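Local coordinates for protein ornithine cyclodeaminase (Methanocaldococcus jannaschii, PDB 3MGJ) that probably converts ornithine to proline with release of ammonia, using NAD(+), and is represented here by its N-terminal LOR/SDH-type domain, at residues 1-13 / 44-58. Sequence-based numbering, arbitrary orientation.
Sequences MFMREIELRGHII and TDPSYAKILVIGRDE
F2 pairs with G55 and G10 with S47 at the two ends of an antiparallel ladder in which strands 2-10 and 47-55 run at 163° to one another, joined by backbone hydrogen bonds such as I6 N to I51 O (2.8 Å). Glycine suits position 10 because, at its backbone angles, a CB would jam against the preceding carbonyl O. On the face that carries I6, L8, A49, I51 and V53, small and branched apolar residues suit a buried layer: CG1 of I6 lies beside CB of I51 (4.1 Å), and the CD1 end of I51 meets CD2 of L8. The other face is mixed, apolar where M3 meets L52 and I54, charged at E5, E7 and K50. K50 runs alongside E7, but its NZ is chiefly bound in a salt bridge to E36 of strand 31-38 and keeps only a long one to E7 OE1 (4.0 Å). E5 OE2 lies beside the K50 chain, 5.4 Å from K50 NZ, without a salt bridge. Back on the I6 face, at the F2 end, the F2 ring, swung over the start of helix 58-74 by a CG anti to the backbone N (chi1 -160°), takes CG of E58 over one face, a CH-pi contact 3.7 Å from the ring centroid. The E58 carboxylate stacks 13° from the ring plane and sends OE2 to the guanidinium edge of R4, a long salt bridge (NH2 to OE2, 3.9 Å); R4's main salt bridge is to D62. Were F2 cut back to an alanine, the E58 methylenes would probably lose the ring face they lie on, leaving the carboxylate freer to turn. These central strands are flanked by 31-38 beyond 47-55 and 78-83 beyond 2-10, with L65 of helix 58-74 packing on I6 and V53.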
# COMPACT_ATOMS: atom_id res chain seq x y z
N MSE A 1 -3.35 0.23 27.47
CA MSE A 1 -3.21 0.07 26.02
C MSE A 1 -2.35 1.17 25.43
O MSE A 1 -2.66 2.35 25.56
CB MSE A 1 -4.57 0.07 25.35
CG MSE A 1 -4.57 -0.60 24.00
SE MSE A 1 -6.07 -0.11 22.81
CE MSE A 1 -5.26 1.40 21.86
N PHE A 2 -1.27 0.80 24.77
CA PHE A 2 -0.39 1.79 24.20
C PHE A 2 -0.40 1.82 22.65
O PHE A 2 -0.72 0.83 22.01
CB PHE A 2 1.02 1.61 24.76
CG PHE A 2 1.87 2.82 24.63
CD1 PHE A 2 1.63 3.94 25.41
CD2 PHE A 2 2.90 2.87 23.70
CE1 PHE A 2 2.41 5.08 25.28
CE2 PHE A 2 3.68 4.01 23.56
CZ PHE A 2 3.44 5.12 24.34
N MSE A 3 -0.06 2.98 22.08
CA MSE A 3 0.08 3.13 20.63
C MSE A 3 1.28 3.95 20.25
O MSE A 3 1.51 5.00 20.81
CB MSE A 3 -1.11 3.88 20.06
CG MSE A 3 -2.47 3.35 20.43
SE MSE A 3 -3.79 4.67 19.88
CE MSE A 3 -4.75 4.82 21.59
N ARG A 4 2.03 3.48 19.27
CA ARG A 4 2.98 4.34 18.59
C ARG A 4 2.80 4.18 17.10
O ARG A 4 2.31 3.17 16.64
CB ARG A 4 4.43 4.03 18.99
CG ARG A 4 5.43 5.12 18.55
CD ARG A 4 6.84 4.93 19.14
NE ARG A 4 7.03 5.55 20.46
CZ ARG A 4 7.11 4.89 21.61
NH1 ARG A 4 7.00 3.57 21.63
NH2 ARG A 4 7.30 5.55 22.75
N GLU A 5 3.21 5.19 16.35
CA GLU A 5 3.04 5.19 14.91
C GLU A 5 4.39 4.97 14.25
O GLU A 5 5.38 5.57 14.65
CB GLU A 5 2.46 6.53 14.48
CG GLU A 5 1.80 6.52 13.14
CD GLU A 5 1.34 7.91 12.71
OE1 GLU A 5 1.39 8.84 13.56
OE2 GLU A 5 0.93 8.08 11.53
N ILE A 6 4.45 4.09 13.26
CA ILE A 6 5.70 3.88 12.54
C ILE A 6 5.52 4.18 11.07
O ILE A 6 4.41 4.34 10.61
CB ILE A 6 6.25 2.44 12.69
CG1 ILE A 6 5.40 1.45 11.91
CG2 ILE A 6 6.31 2.07 14.14
CD1 ILE A 6 6.12 0.24 11.50
N GLU A 7 6.61 4.24 10.33
CA GLU A 7 6.52 4.46 8.90
C GLU A 7 7.49 3.58 8.16
O GLU A 7 8.64 3.49 8.54
CB GLU A 7 6.79 5.91 8.61
CG GLU A 7 6.84 6.28 7.17
CD GLU A 7 6.95 7.77 7.04
OE1 GLU A 7 5.93 8.44 7.31
OE2 GLU A 7 8.04 8.29 6.71
N LEU A 8 7.02 2.87 7.15
CA LEU A 8 7.92 2.15 6.27
C LEU A 8 8.18 3.03 5.09
O LEU A 8 7.34 3.82 4.72
CB LEU A 8 7.33 0.83 5.78
CG LEU A 8 7.22 -0.32 6.77
CD1 LEU A 8 8.36 -0.23 7.75
CD2 LEU A 8 5.92 -0.26 7.49
N ARG A 9 9.35 2.90 4.50
CA ARG A 9 9.72 3.75 3.38
C ARG A 9 10.50 2.91 2.38
O ARG A 9 11.31 2.06 2.74
CB ARG A 9 10.54 4.92 3.89
CG ARG A 9 10.77 6.03 2.92
CD ARG A 9 11.84 6.96 3.46
NE ARG A 9 12.09 8.12 2.60
CZ ARG A 9 12.91 8.13 1.54
NH1 ARG A 9 13.58 7.04 1.18
NH2 ARG A 9 13.05 9.25 0.84
N GLY A 10 10.23 3.13 1.09
CA GLY A 10 10.94 2.45 0.04
C GLY A 10 10.07 1.70 -0.94
O GLY A 10 9.19 2.27 -1.58
N HIS A 11 10.33 0.40 -1.06
CA HIS A 11 9.61 -0.46 -1.98
C HIS A 11 8.59 -1.33 -1.32
O HIS A 11 8.70 -2.54 -1.31
CB HIS A 11 10.59 -1.29 -2.80
CG HIS A 11 11.08 -0.56 -4.00
ND1 HIS A 11 11.73 0.66 -3.92
CD2 HIS A 11 10.99 -0.85 -5.32
CE1 HIS A 11 12.03 1.07 -5.13
NE2 HIS A 11 11.60 0.18 -6.00
N ILE A 12 7.56 -0.68 -0.79
CA ILE A 12 6.51 -1.37 -0.07
C ILE A 12 5.83 -2.45 -0.91
O ILE A 12 5.59 -3.55 -0.43
CB ILE A 12 5.45 -0.37 0.43
CG1 ILE A 12 6.14 0.76 1.19
CG2 ILE A 12 4.44 -1.08 1.32
CD1 ILE A 12 7.30 0.28 2.03
N ILE A 13 5.54 -2.11 -2.16
CA ILE A 13 4.83 -3.00 -3.08
C ILE A 13 5.79 -3.85 -3.92
O ILE A 13 6.79 -3.34 -4.45
CB ILE A 13 3.94 -2.19 -4.04
CG1 ILE A 13 3.03 -1.24 -3.24
CG2 ILE A 13 3.13 -3.11 -4.93
CD1 ILE A 13 3.12 0.20 -3.68
N THR A 44 10.39 3.99 -9.46
CA THR A 44 11.79 4.05 -9.09
C THR A 44 11.91 4.94 -7.86
O THR A 44 12.92 4.94 -7.15
CB THR A 44 12.59 4.63 -10.23
OG1 THR A 44 13.94 4.85 -9.80
CG2 THR A 44 11.98 5.95 -10.66
N ASP A 45 10.86 5.70 -7.60
CA ASP A 45 10.79 6.48 -6.38
C ASP A 45 10.19 5.65 -5.25
O ASP A 45 9.61 4.58 -5.47
CB ASP A 45 9.99 7.76 -6.60
CG ASP A 45 10.58 8.63 -7.70
OD1 ASP A 45 11.79 8.51 -7.96
OD2 ASP A 45 9.83 9.42 -8.30
N PRO A 46 10.36 6.14 -4.01
CA PRO A 46 9.93 5.39 -2.83
C PRO A 46 8.49 5.66 -2.47
O PRO A 46 8.01 6.78 -2.59
CB PRO A 46 10.84 5.96 -1.72
CG PRO A 46 11.88 6.81 -2.44
CD PRO A 46 11.18 7.30 -3.65
N SER A 47 7.79 4.64 -2.01
CA SER A 47 6.48 4.85 -1.42
C SER A 47 6.63 4.91 0.09
O SER A 47 7.70 4.64 0.62
CB SER A 47 5.52 3.72 -1.80
OG SER A 47 5.65 3.40 -3.18
N TYR A 48 5.57 5.25 0.79
CA TYR A 48 5.64 5.15 2.23
C TYR A 48 4.31 4.71 2.83
O TYR A 48 3.26 4.96 2.26
CB TYR A 48 6.19 6.43 2.89
CG TYR A 48 5.26 7.62 2.91
CD1 TYR A 48 4.16 7.64 3.76
CD2 TYR A 48 5.50 8.73 2.12
CE1 TYR A 48 3.30 8.74 3.80
CE2 TYR A 48 4.64 9.84 2.16
CZ TYR A 48 3.55 9.83 2.99
OH TYR A 48 2.70 10.91 3.04
N ALA A 49 4.38 4.02 3.95
CA ALA A 49 3.20 3.63 4.66
C ALA A 49 3.32 4.06 6.12
O ALA A 49 4.37 3.90 6.73
CB ALA A 49 3.04 2.14 4.57
N LYS A 50 2.27 4.64 6.67
CA LYS A 50 2.19 4.86 8.10
C LYS A 50 1.26 3.82 8.73
O LYS A 50 0.13 3.64 8.31
CB LYS A 50 1.71 6.26 8.43
CG LYS A 50 2.62 7.36 8.01
CD LYS A 50 2.09 8.66 8.55
CE LYS A 50 3.06 9.80 8.30
NZ LYS A 50 2.67 10.67 7.17
N ILE A 51 1.76 3.15 9.75
CA ILE A 51 1.04 2.10 10.43
C ILE A 51 1.08 2.41 11.90
O ILE A 51 2.14 2.70 12.45
CB ILE A 51 1.74 0.76 10.23
CG1 ILE A 51 1.77 0.41 8.74
CG2 ILE A 51 1.09 -0.31 11.06
CD1 ILE A 51 2.86 -0.55 8.39
N LEU A 52 -0.09 2.35 12.53
CA LEU A 52 -0.25 2.45 13.96
C LEU A 52 -0.15 1.06 14.58
O LEU A 52 -0.80 0.12 14.12
CB LEU A 52 -1.61 3.03 14.25
CG LEU A 52 -2.02 3.49 15.64
CD1 LEU A 52 -1.37 4.82 15.94
CD2 LEU A 52 -3.53 3.61 15.64
N VAL A 53 0.68 0.92 15.61
CA VAL A 53 0.90 -0.35 16.28
C VAL A 53 0.29 -0.26 17.65
O VAL A 53 0.48 0.72 18.35
CB VAL A 53 2.41 -0.64 16.44
CG1 VAL A 53 2.62 -1.94 17.18
CG2 VAL A 53 3.06 -0.70 15.09
N ILE A 54 -0.46 -1.27 18.05
CA ILE A 54 -1.19 -1.22 19.30
C ILE A 54 -0.90 -2.46 20.15
O ILE A 54 -1.03 -3.59 19.70
CB ILE A 54 -2.69 -1.16 19.03
CG1 ILE A 54 -3.00 -0.18 17.90
CG2 ILE A 54 -3.41 -0.79 20.28
CD1 ILE A 54 -4.42 -0.23 17.43
N GLY A 55 -0.50 -2.24 21.39
CA GLY A 55 -0.24 -3.34 22.29
C GLY A 55 -0.90 -3.07 23.62
O GLY A 55 -1.56 -2.05 23.81
N ARG A 56 -0.70 -3.99 24.55
CA ARG A 56 -1.34 -3.92 25.85
C ARG A 56 -0.74 -2.83 26.73
O ARG A 56 -1.41 -2.32 27.64
CB ARG A 56 -1.19 -5.26 26.54
CG ARG A 56 0.23 -5.72 26.62
CD ARG A 56 0.30 -6.92 27.48
NE ARG A 56 1.65 -7.44 27.57
CZ ARG A 56 2.11 -8.41 26.79
NH1 ARG A 56 1.31 -8.95 25.87
NH2 ARG A 56 3.36 -8.83 26.93
N ASP A 57 0.51 -2.48 26.48
CA ASP A 57 1.17 -1.44 27.24
C ASP A 57 2.47 -0.99 26.57
O ASP A 57 2.94 -1.62 25.63
CB ASP A 57 1.39 -1.88 28.70
CG ASP A 57 2.11 -3.23 28.81
OD1 ASP A 57 2.95 -3.56 27.95
OD2 ASP A 57 1.83 -3.96 29.80
N GLU A 58 3.04 0.11 27.03
CA GLU A 58 4.20 0.65 26.34
C GLU A 58 5.39 -0.29 26.33
O GLU A 58 6.03 -0.48 25.32
CB GLU A 58 4.59 1.99 26.93
CG GLU A 58 5.66 2.70 26.15
CD GLU A 58 6.09 3.95 26.86
OE1 GLU A 58 5.36 4.32 27.81
OE2 GLU A 58 7.13 4.55 26.48